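Local coordinates for A rubisco-like protein (Burkholderia fungorum, PDB 3NWR) that probably acts as an enzyme of the RuBisCO-like family, with active sites at its subunit interfaces, at the interface of chains A and B. Coordinates in Å, arbitrary orientation; residue numbers count along the deposited sequence, not the author numbering. Chains: chain A/B, A rubisco-like protein.

Contact 1: the interface of chains A and B. Residues chain A 198, 237, 261, 264-265, 286; chain B 108-109, 111-112, 267-268.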
loop_
_atom_site.group_PDB
_atom_site.type_symbol
_atom_site.label_atom_id
_atom_site.label_comp_id
_atom_site.label_asym_id
_atom_site.label_seq_id
_atom_site.Cartn_x
_atom_site.Cartn_y
_atom_site.Cartn_z
ATOM N N GLU A 198 -16.137 -1.116 4.586
ATOM C CA GLU A 198 -14.722 -1.104 4.956
ATOM C C GLU A 198 -14.359 -0.141 6.093
ATOM O O GLU A 198 -13.313 -0.296 6.726
ATOM C CB GLU A 198 -13.825 -0.852 3.738
ATOM C CG GLU A 198 -13.793 0.590 3.248
ATOM C CD GLU A 198 -14.974 0.969 2.366
ATOM O OE1 GLU A 198 -15.862 0.125 2.079
ATOM O OE2 GLU A 198 -15.014 2.140 1.941
ATOM N N THR A 237 -10.509 -6.517 9.674
ATOM C CA THR A 237 -9.312 -5.678 9.514
ATOM C C THR A 237 -8.819 -5.152 10.859
ATOM O O THR A 237 -9.574 -4.484 11.576
ATOM C CB THR A 237 -9.604 -4.468 8.608
ATOM O OG1 THR A 237 -10.064 -4.918 7.325
ATOM C CG2 THR A 237 -8.344 -3.607 8.431
ATOM N N SER A 261 -9.272 -5.293 4.663
ATOM C CA SER A 261 -8.789 -4.211 3.806
ATOM C C SER A 261 -7.347 -4.525 3.442
ATOM O O SER A 261 -6.405 -4.147 4.149
ATOM C CB SER A 261 -8.891 -2.873 4.528
ATOM O OG SER A 261 -10.250 -2.548 4.741
ATOM N N TRP A 264 -4.071 -2.140 3.553
ATOM C CA TRP A 264 -3.615 -1.638 4.839
ATOM C C TRP A 264 -3.185 -2.768 5.758
ATOM O O TRP A 264 -2.356 -2.577 6.653
ATOM C CB TRP A 264 -4.724 -0.797 5.476
ATOM C CG TRP A 264 -5.358 0.155 4.498
ATOM C CD1 TRP A 264 -6.683 0.262 4.204
ATOM C CD2 TRP A 264 -4.682 1.110 3.664
ATOM N NE1 TRP A 264 -6.877 1.233 3.249
ATOM C CE2 TRP A 264 -5.668 1.771 2.903
ATOM C CE3 TRP A 264 -3.346 1.477 3.497
ATOM C CZ2 TRP A 264 -5.356 2.774 1.985
ATOM C CZ3 TRP A 264 -3.038 2.479 2.576
ATOM C CH2 TRP A 264 -4.041 3.115 1.847
ATOM N N CYS A 265 -3.732 -3.952 5.526
ATOM C CA CYS A 265 -3.299 -5.151 6.240
ATOM C C CYS A 265 -1.921 -5.584 5.762
ATOM O O CYS A 265 -1.046 -5.904 6.584
ATOM C CB CYS A 265 -4.307 -6.280 6.035
ATOM S SG CYS A 265 -5.876 -6.016 6.905
ATOM N N ASN A 286 -10.044 -1.193 -0.928
ATOM C CA ASN A 286 -10.037 0.252 -0.697
ATOM C C ASN A 286 -8.611 0.786 -0.578
ATOM O O ASN A 286 -7.778 0.205 0.121
ATOM C CB ASN A 286 -10.914 0.667 0.507
ATOM C CG ASN A 286 -10.343 0.230 1.842
ATOM O OD1 ASN A 286 -9.610 0.975 2.478
ATOM N ND2 ASN A 286 -10.699 -0.980 2.282
ATOM N N PRO B 108 -5.060 -0.287 10.602
ATOM C CA PRO B 108 -5.441 -0.412 9.184
ATOM C C PRO B 108 -6.846 0.125 8.860
ATOM O O PRO B 108 -7.070 0.609 7.752
ATOM C CB PRO B 108 -5.303 -1.916 8.912
ATOM C CG PRO B 108 -5.473 -2.572 10.273
ATOM C CD PRO B 108 -4.822 -1.599 11.240
ATOM N N THR B 109 -7.783 0.068 9.798
ATOM C CA THR B 109 -9.085 0.675 9.536
ATOM C C THR B 109 -9.041 2.201 9.612
ATOM O O THR B 109 -9.787 2.877 8.908
ATOM C CB THR B 109 -10.189 0.052 10.401
ATOM O OG1 THR B 109 -10.232 -1.345 10.111
ATOM C CG2 THR B 109 -11.554 0.672 10.082
ATOM N N ALA B 111 -6.556 3.802 8.353
ATOM C CA ALA B 111 -6.163 4.075 6.967
ATOM C C ALA B 111 -7.334 3.919 5.988
ATOM O O ALA B 111 -7.468 4.702 5.047
ATOM C CB ALA B 111 -4.987 3.197 6.547
ATOM N N ALA B 112 -8.177 2.911 6.191
ATOM C CA ALA B 112 -9.333 2.698 5.322
ATOM C C ALA B 112 -10.291 3.877 5.411
ATOM O O ALA B 112 -11.053 4.141 4.480
ATOM C CB ALA B 112 -10.055 1.408 5.709
ATOM N N PHE B 267 0.368 -2.350 7.712
ATOM C CA PHE B 267 0.229 -1.907 9.099
ATOM C C PHE B 267 -0.051 -3.089 10.029
ATOM O O PHE B 267 0.474 -3.142 11.136
ATOM C CB PHE B 267 -0.911 -0.894 9.242
ATOM C CG PHE B 267 -0.716 0.385 8.463
ATOM C CD1 PHE B 267 0.303 1.269 8.806
ATOM C CD2 PHE B 267 -1.564 0.718 7.409
ATOM C CE1 PHE B 267 0.490 2.468 8.107
ATOM C CE2 PHE B 267 -1.401 1.914 6.699
ATOM C CZ PHE B 267 -0.369 2.797 7.052
ATOM N N SER B 268 -0.899 -4.020 9.588
ATOM C CA SER B 268 -1.288 -5.152 10.431
ATOM C C SER B 268 -0.088 -5.995 10.839
ATOM O O SER B 268 0.040 -6.404 12.004
ATOM C CB SER B 268 -2.302 -6.035 9.690
ATOM O OG SER B 268 -3.478 -5.301 9.428
HETATM O O HOH W 1 -11.142 -1.774 7.315
HETATM O O HOH W 2 -12.771 3.588 2.343
#
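Helix 107-114, from the RuBisCO-type N-terminal domain of chain B, lies over the indole of A:Trp264, at strand ends of the partner's RuBisCO-type barrel. B:Ala111 sets its methyl CB on one face of the indole, 3.8 Å from the centroid of the five-membered ring that holds A:Trp264 CG, a CH-pi contact displaced toward the rim. A:Trp264 has CG anti to its carbonyl carbon (chi1 -45°), which lays the ring beneath the helix. The indole N-H is tied down within its own chain: A:Trp264 NE1 gives a 2.9 Å bond to A:Asn286 OD1, in the ring plane but above the plane of the amide carbonyl. The other end of that amide, A:Asn286 ND2, reaches A:Ser261 OG at 3.0 Å, so both amide ends fix its rotation; B:Ala112 CB presses on OD1. Beside this, the ring carbon B:Pro108 CB passes the methyl A:Thr237 CG2 at 3.5 Å, the two side chains running opposite ways. Water 1 lies between A:Ser261 OG, A:Glu198 O and the hydroxyl B:Thr109 OG1, 3.0 Å from the last. Water 2 joins the carboxylate A:Glu198 OE2 to B:Ala112 O. B:Phe267 runs parallel to the indole side chain, with CE2 3.8 Å from A:Trp264 CE3.

Contact 2: the interface of chains A and B. Residues chain A 238, 240, 243, 265, 269; chain B 265-269.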
loop_
_atom_site.group_PDB
_atom_site.type_symbol
_atom_site.label_atom_id
_atom_site.label_comp_id
_atom_site.label_asym_id
_atom_site.label_seq_id
_atom_site.Cartn_x
_atom_site.Cartn_y
_atom_site.Cartn_z
ATOM N N ASP A 238 -7.563 -5.450 11.191
ATOM C CA ASP A 238 -6.973 -5.074 12.477
ATOM C C ASP A 238 -5.507 -5.468 12.453
ATOM O O ASP A 238 -5.009 -6.050 11.484
ATOM C CB ASP A 238 -7.666 -5.833 13.620
ATOM C CG ASP A 238 -7.717 -5.052 14.928
ATOM O OD1 ASP A 238 -6.825 -4.226 15.205
ATOM O OD2 ASP A 238 -8.664 -5.295 15.704
ATOM N N LEU A 240 -2.477 -7.838 13.064
ATOM C CA LEU A 240 -2.523 -9.248 12.642
ATOM C C LEU A 240 -2.940 -10.215 13.754
ATOM O O LEU A 240 -3.818 -11.051 13.546
ATOM C CB LEU A 240 -1.193 -9.700 12.022
ATOM C CG LEU A 240 -1.064 -11.141 11.492
ATOM C CD1 LEU A 240 -0.805 -12.175 12.607
ATOM C CD2 LEU A 240 -2.264 -11.545 10.627
ATOM N N MET A 243 -6.547 -9.816 14.245
ATOM C CA MET A 243 -7.300 -10.406 13.135
ATOM C C MET A 243 -7.469 -11.902 13.269
ATOM O O MET A 243 -8.531 -12.438 12.948
ATOM C CB MET A 243 -6.664 -10.107 11.776
ATOM C CG MET A 243 -6.908 -8.707 11.296
ATOM S SD MET A 243 -6.809 -8.590 9.484
ATOM C CE MET A 243 -5.080 -8.909 9.262
ATOM N N CYS A 265 -3.732 -3.952 5.526
ATOM C CA CYS A 265 -3.299 -5.151 6.240
ATOM C C CYS A 265 -1.921 -5.584 5.762
ATOM O O CYS A 265 -1.046 -5.904 6.584
ATOM C CB CYS A 265 -4.307 -6.280 6.035
ATOM S SG CYS A 265 -5.876 -6.016 6.905
ATOM N N ALA A 269 0.665 -9.788 6.431
ATOM C CA ALA A 269 -0.419 -10.151 7.340
ATOM C C ALA A 269 -1.412 -11.094 6.680
ATOM O O ALA A 269 -1.840 -12.087 7.284
ATOM C CB ALA A 269 -1.146 -8.907 7.845
ATOM N N CYS B 265 4.549 -5.096 3.664
ATOM C CA CYS B 265 4.290 -5.822 4.904
ATOM C C CYS B 265 2.918 -5.459 5.454
ATOM O O CYS B 265 2.153 -6.349 5.861
ATOM C CB CYS B 265 5.372 -5.506 5.936
ATOM S SG CYS B 265 6.983 -6.239 5.542
ATOM N N GLY B 266 2.602 -4.160 5.444
ATOM C CA GLY B 266 1.319 -3.670 5.925
ATOM C C GLY B 266 1.276 -3.266 7.386
ATOM O O GLY B 266 2.038 -3.785 8.211
ATOM N N PHE B 267 0.368 -2.350 7.712
ATOM C CA PHE B 267 0.229 -1.907 9.099
ATOM C C PHE B 267 -0.051 -3.089 10.029
ATOM O O PHE B 267 0.474 -3.142 11.136
ATOM C CB PHE B 267 -0.911 -0.894 9.242
ATOM C CG PHE B 267 -0.716 0.385 8.463
ATOM C CD1 PHE B 267 0.303 1.269 8.806
ATOM C CD2 PHE B 267 -1.564 0.718 7.409
ATOM C CE1 PHE B 267 0.490 2.468 8.107
ATOM C CE2 PHE B 267 -1.401 1.914 6.699
ATOM C CZ PHE B 267 -0.369 2.797 7.052
ATOM N N SER B 268 -0.899 -4.020 9.588
ATOM C CA SER B 268 -1.288 -5.152 10.431
ATOM C C SER B 268 -0.088 -5.995 10.839
ATOM O O SER B 268 0.040 -6.404 12.004
ATOM C CB SER B 268 -2.302 -6.035 9.690
ATOM O OG SER B 268 -3.478 -5.301 9.428
ATOM N N ALA B 269 0.786 -6.273 9.882
ATOM C CA ALA B 269 1.975 -7.075 10.156
ATOM C C ALA B 269 2.984 -6.311 10.998
ATOM O O ALA B 269 3.551 -6.855 11.955
ATOM C CB ALA B 269 2.631 -7.538 8.858
#
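The flat peptide carbonyls of A:Asp238 and B:Ser268 are each approached from above their planes by a donor of the other chain. Over the first, B:Ser268 OG gives a hydrogen bond of 2.7 Å to A:Asp238 O, the hydroxyl standing 44° out of the carbonyl plane. Over the second, A:Leu240 N donates to B:Ser268 O at 3.1 Å, a nearly straight bond (158° at the hydrogen) that comes down on the oxygen from above its carbonyl plane, at a steep angle to the C=O. One serine thus uses its side-chain hydroxyl as donor and its main-chain oxygen as acceptor. Its OG lies anti to its own carbonyl carbon (chi1 -63°), which turns the hydroxyl toward A:Asp238. Apolar groups close in on the same residue. The methyl A:Ala269 CB rests 3.6 Å from B:Ser268 CB, and the bent A:Met243 chain brings its terminal methyl CE to 4.0 Å from that carbon. A:Leu240 CB lies 3.5 Å from B:Ser268 O, beside the bond made by its backbone nitrogen. A:Ala269 and B:Ala269 also meet across the two-fold, their CB atoms 4.1 Å apart. The site ties the start of helix 267-276 in chain B to the start of helix 240-252 in chain A, and its symmetry twin repeats the tie, holding the two catalytic domains together near the dimer axis.

Contact 3: the interface of chains A and B. Residues chain A 171-173, 199, 203, 205; chain B 39-40, 57, 102.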
loop_
_atom_site.group_PDB
_atom_site.type_symbol
_atom_site.label_atom_id
_atom_site.label_comp_id
_atom_site.label_asym_id
_atom_site.label_seq_id
_atom_site.Cartn_x
_atom_site.Cartn_y
_atom_site.Cartn_z
ATOM N N ASN A 171 -22.829 2.877 7.057
ATOM C CA ASN A 171 -21.534 2.194 6.982
ATOM C C ASN A 171 -20.999 1.837 8.351
ATOM O O ASN A 171 -20.412 0.776 8.550
ATOM C CB ASN A 171 -20.498 3.075 6.279
ATOM C CG ASN A 171 -20.852 3.371 4.835
ATOM O OD1 ASN A 171 -21.585 2.622 4.192
ATOM N ND2 ASN A 171 -20.312 4.470 4.313
ATOM N N VAL A 172 -21.176 2.761 9.287
ATOM C CA VAL A 172 -20.700 2.581 10.648
ATOM C C VAL A 172 -21.594 3.429 11.549
ATOM O O VAL A 172 -22.117 4.454 11.114
ATOM C CB VAL A 172 -19.196 2.976 10.780
ATOM C CG1 VAL A 172 -18.972 4.485 10.515
ATOM C CG2 VAL A 172 -18.649 2.560 12.134
ATOM N N GLY A 173 -21.803 2.993 12.785
ATOM C CA GLY A 173 -22.598 3.779 13.717
ATOM C C GLY A 173 -23.743 3.032 14.371
ATOM O O GLY A 173 -24.189 3.407 15.458
ATOM N N VAL A 199 -15.201 0.853 6.362
ATOM C CA VAL A 199 -14.898 1.747 7.478
ATOM C C VAL A 199 -15.417 1.211 8.813
ATOM O O VAL A 199 -15.180 1.820 9.842
ATOM C CB VAL A 199 -15.367 3.207 7.233
ATOM C CG1 VAL A 199 -14.809 3.720 5.898
ATOM C CG2 VAL A 199 -16.903 3.310 7.279
ATOM N N PRO A 203 -15.502 -0.779 15.618
ATOM C CA PRO A 203 -15.885 0.522 16.174
ATOM C C PRO A 203 -16.381 0.387 17.609
ATOM O O PRO A 203 -16.866 -0.671 17.990
ATOM C CB PRO A 203 -17.043 0.950 15.273
ATOM C CG PRO A 203 -17.690 -0.359 14.872
ATOM C CD PRO A 203 -16.539 -1.331 14.728
ATOM N N HIS A 205 -19.018 1.673 18.584
ATOM C CA HIS A 205 -20.470 1.545 18.430
ATOM C C HIS A 205 -20.946 0.095 18.403
ATOM O O HIS A 205 -22.040 -0.232 18.871
ATOM C CB HIS A 205 -20.924 2.240 17.148
ATOM C CG HIS A 205 -20.469 3.660 17.042
ATOM N ND1 HIS A 205 -19.719 4.130 15.985
ATOM C CD2 HIS A 205 -20.655 4.715 17.871
ATOM C CE1 HIS A 205 -19.473 5.416 16.162
ATOM N NE2 HIS A 205 -20.021 5.792 17.303
ATOM N N SER B 39 -17.864 7.765 6.651
ATOM C CA SER B 39 -18.474 7.561 7.956
ATOM C C SER B 39 -19.885 7.003 7.802
ATOM O O SER B 39 -20.064 5.972 7.157
ATOM C CB SER B 39 -18.426 8.835 8.811
ATOM O OG SER B 39 -19.188 9.887 8.244
ATOM N N SER B 40 -20.882 7.679 8.362
ATOM C CA SER B 40 -22.245 7.129 8.394
ATOM C C SER B 40 -23.229 7.728 7.376
ATOM O O SER B 40 -24.449 7.624 7.552
ATOM C CB SER B 40 -22.832 7.289 9.788
ATOM O OG SER B 40 -22.825 8.652 10.168
ATOM N N SER B 57 -21.451 9.465 14.943
ATOM C CA SER B 57 -20.788 8.720 13.873
ATOM C C SER B 57 -20.567 9.466 12.563
ATOM O O SER B 57 -19.848 8.979 11.697
ATOM C CB SER B 57 -21.562 7.438 13.575
ATOM O OG SER B 57 -22.826 7.733 12.996
ATOM N N ASN B 102 -15.796 5.770 15.795
ATOM C CA ASN B 102 -16.011 5.004 14.566
ATOM C C ASN B 102 -14.886 4.005 14.310
ATOM O O ASN B 102 -15.094 2.987 13.636
ATOM C CB ASN B 102 -16.094 5.927 13.345
ATOM C CG ASN B 102 -17.390 6.701 13.270
ATOM O OD1 ASN B 102 -18.219 6.638 14.172
ATOM N ND2 ASN B 102 -17.572 7.440 12.179
HETATM O O HOH W 3 -14.395 0.830 12.259
#
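This is a two-fold symmetric homodimer interface in which B:Asn102 and nearby serines of the N-terminal domain lean on A:Val172 and A:His205, docking that domain on the partner's catalytic domain. The amide of B:Asn102 is held within its own chain: ND2 gives B:Ser57 O a straight bond of 2.8 Å (174° at the hydrogen), with the acceptor in the amide plane. A:Val172 places CG1 between its backbone N and carbonyl carbon (chi1 65°), and this methyl packs 3.7 Å from B:Asn102 ND2. The imidazole of A:His205 turns its CE1 edge toward the amide, the two planes 66° apart; CE1 and B:Asn102 OD1 are modelled too close together for that approach to be trusted in detail. On the backbone side, A:Pro203 CB lies 3.3 Å from B:Asn102 O. The same oxygen takes water 3 at 2.7 Å, and this water also contacts A:Val199 O, bridging the chains. Farther along, A:Asn171 ND2 makes a weak bond to B:Ser39 O at 3.2 Å. B:Ser40 OG and B:Ser57 OG share a 3.0 Å hydrogen bond that links their loops. In the fold, B:Asn102 ends the 3-10 helix 100-102 after strand 89-99, while A:Val172 and A:His205 lie in loops leading to helices 176-189 and 208-226.

Contact 4: the interface of chains A and B. Residues chain A 284, 286-287, 289, 319, 325-327; chain B 116-117, 120-121.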
loop_
_atom_site.group_PDB
_atom_site.type_symbol
_atom_site.label_atom_id
_atom_site.label_comp_id
_atom_site.label_asym_id
_atom_site.label_seq_id
_atom_site.Cartn_x
_atom_site.Cartn_y
_atom_site.Cartn_z
ATOM N N HIS A 284 -11.096 -6.639 0.396
ATOM C CA HIS A 284 -11.604 -5.321 0.040
ATOM C C HIS A 284 -10.423 -4.463 -0.358
ATOM O O HIS A 284 -9.474 -4.324 0.410
ATOM C CB HIS A 284 -12.381 -4.654 1.185
ATOM C CG HIS A 284 -13.227 -3.515 0.717
ATOM N ND1 HIS A 284 -12.711 -2.262 0.467
ATOM C CD2 HIS A 284 -14.539 -3.456 0.378
ATOM C CE1 HIS A 284 -13.674 -1.471 0.026
ATOM N NE2 HIS A 284 -14.795 -2.169 -0.033
ATOM N N ASN A 286 -10.044 -1.193 -0.928
ATOM C CA ASN A 286 -10.037 0.252 -0.697
ATOM C C ASN A 286 -8.611 0.786 -0.578
ATOM O O ASN A 286 -7.778 0.205 0.121
ATOM C CB ASN A 286 -10.914 0.667 0.507
ATOM C CG ASN A 286 -10.343 0.230 1.842
ATOM O OD1 ASN A 286 -9.610 0.975 2.478
ATOM N ND2 ASN A 286 -10.699 -0.980 2.282
ATOM N N GLY A 287 -8.339 1.875 -1.298
ATOM C CA GLY A 287 -7.012 2.453 -1.359
ATOM C C GLY A 287 -6.372 2.181 -2.712
ATOM O O GLY A 287 -5.401 2.843 -3.084
ATOM N N GLY A 289 -7.402 2.942 -5.557
ATOM C CA GLY A 289 -7.493 4.134 -6.390
ATOM C C GLY A 289 -6.241 5.003 -6.296
ATOM O O GLY A 289 -5.785 5.586 -7.285
ATOM N N HIS A 319 -15.101 -3.215 -8.851
ATOM C CA HIS A 319 -16.030 -2.100 -8.995
ATOM C C HIS A 319 -17.126 -2.489 -9.984
ATOM O O HIS A 319 -17.511 -3.653 -9.986
ATOM C CB HIS A 319 -15.295 -0.779 -9.231
ATOM C CG HIS A 319 -14.563 -0.314 -8.007
ATOM N ND1 HIS A 319 -13.905 0.895 -7.931
ATOM C CD2 HIS A 319 -14.404 -0.904 -6.795
ATOM C CE1 HIS A 319 -13.368 1.029 -6.731
ATOM N NE2 HIS A 319 -13.657 -0.049 -6.020
ATOM N N PHE A 325 -18.227 5.189 -9.246
ATOM C CA PHE A 325 -16.807 5.477 -9.060
ATOM C C PHE A 325 -16.179 6.029 -10.349
ATOM O O PHE A 325 -16.843 6.137 -11.391
ATOM C CB PHE A 325 -16.058 4.195 -8.653
ATOM C CG PHE A 325 -16.324 3.721 -7.237
ATOM C CD1 PHE A 325 -16.180 4.568 -6.156
ATOM C CD2 PHE A 325 -16.665 2.399 -7.002
ATOM C CE1 PHE A 325 -16.395 4.117 -4.851
ATOM C CE2 PHE A 325 -16.882 1.939 -5.706
ATOM C CZ PHE A 325 -16.745 2.805 -4.631
ATOM N N ALA A 326 -14.888 6.341 -10.293
ATOM C CA ALA A 326 -14.172 6.921 -11.433
ATOM C C ALA A 326 -13.786 5.912 -12.515
ATOM O O ALA A 326 -13.517 6.292 -13.652
ATOM C CB ALA A 326 -12.927 7.653 -10.947
ATOM N N GLN A 327 -13.740 4.631 -12.169
ATOM C CA GLN A 327 -13.232 3.625 -13.100
ATOM C C GLN A 327 -14.088 3.457 -14.356
ATOM O O GLN A 327 -15.315 3.496 -14.288
ATOM C CB GLN A 327 -13.083 2.270 -12.409
ATOM C CG GLN A 327 -11.877 2.181 -11.483
ATOM C CD GLN A 327 -12.076 2.935 -10.186
ATOM O OE1 GLN A 327 -13.187 3.046 -9.680
ATOM N NE2 GLN A 327 -10.986 3.462 -9.637
ATOM N N GLY B 116 -8.615 5.174 2.049
ATOM C CA GLY B 116 -9.576 4.258 1.459
ATOM C C GLY B 116 -10.191 4.596 0.110
ATOM O O GLY B 116 -9.485 4.964 -0.830
ATOM N N ASN B 117 -11.513 4.450 0.028
ATOM C CA ASN B 117 -12.263 4.622 -1.216
ATOM C C ASN B 117 -12.360 6.080 -1.678
ATOM O O ASN B 117 -12.868 6.335 -2.763
ATOM C CB ASN B 117 -13.688 4.048 -1.077
ATOM C CG ASN B 117 -13.797 2.562 -1.446
ATOM O OD1 ASN B 117 -12.813 1.902 -1.795
ATOM N ND2 ASN B 117 -15.028 2.037 -1.383
ATOM N N ASP B 120 -11.411 6.980 -5.188
ATOM C CA ASP B 120 -12.198 6.464 -6.313
ATOM C C ASP B 120 -13.469 7.250 -6.609
ATOM O O ASP B 120 -14.204 6.900 -7.533
ATOM C CB ASP B 120 -12.602 5.011 -6.047
ATOM C CG ASP B 120 -11.413 4.081 -5.938
ATOM O OD1 ASP B 120 -10.625 4.009 -6.903
ATOM O OD2 ASP B 120 -11.298 3.403 -4.894
ATOM N N LEU B 121 -13.755 8.270 -5.809
ATOM C CA LEU B 121 -15.041 8.964 -5.923
ATOM C C LEU B 121 -15.292 9.477 -7.331
ATOM O O LEU B 121 -14.418 10.078 -7.946
ATOM C CB LEU B 121 -15.124 10.126 -4.926
ATOM C CG LEU B 121 -15.122 9.764 -3.439
ATOM C CD1 LEU B 121 -15.111 11.028 -2.614
ATOM C CD2 LEU B 121 -16.326 8.924 -3.075
HETATM O O HOH W 4 -9.205 3.770 -3.285
HETATM O O HOH W 5 -12.545 -0.316 -3.374
#
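B:Asp120 has CG anti to its carbonyl carbon (chi1 -63°) and A:Gln327 is bent at chi2 (75°), which brings carboxylate and amide together at a slant. A:Gln327 NE2 gives B:Asp120 OD1 a 2.8 Å hydrogen bond, coming from above the carboxylate plane. The main chain adds a second bond, A:Ala326 N to B:Asp120 O at 2.9 Å, beside an antiparallel bridge between A:Phe325 and B:Leu121. The other end of the glutamine amide is used too: A:His319 ND1 donates to A:Gln327 OE1 at 2.9 Å, in the plane of the imidazole. That ring turns its CE1 edge to the carboxylate, the planes perpendicular, while A:Phe325 covers one of its faces. A:Phe325 CD1 also packs 3.6 Å from B:Asp120 CB. Water 5 joins A:His319 NE2 to the amide oxygen B:Asn117 OD1, 2.7 Å from the latter. Water 4 is gripped by A:Gly287 N, A:Gly289 N, B:Gly116 O and the second carboxylate oxygen B:Asp120 OD2, the last at 2.7 Å. B:Asn117 points tip to tip at A:His284, whose ND1 accepts A:Asn286 ND2 at 3.0 Å and also the backbone N of that asparagine. A:His284 and A:His319 end barrel strands 280-284 and 315-319 at the RuBisCO-type active-site mouth, which the 3-10 helix 116-120 of the partner's N-terminal domain appears to cover in part.

Contacts 1 and 2 are neighbours, their C-alpha centres about 8 Å apart, and share A:Cys265, B:Phe267 and B:Ser268, so the first turn of helix 267-276 of chain B serves both. Contact 4 lies about 14 Å from contact 1 and is joined to it by A:Asn286; helix 107-114 and the following 3-10 helix 116-120 of chain B serve them in turn. Contact 3 is about 15 Å from contact 1. Contacts 1, 3 and 4 thus lay the N-terminal domain of chain B, in contact 1 along with helix 267-276, over what is probably the partner's active-site mouth, while contact 2 joins the catalytic domains.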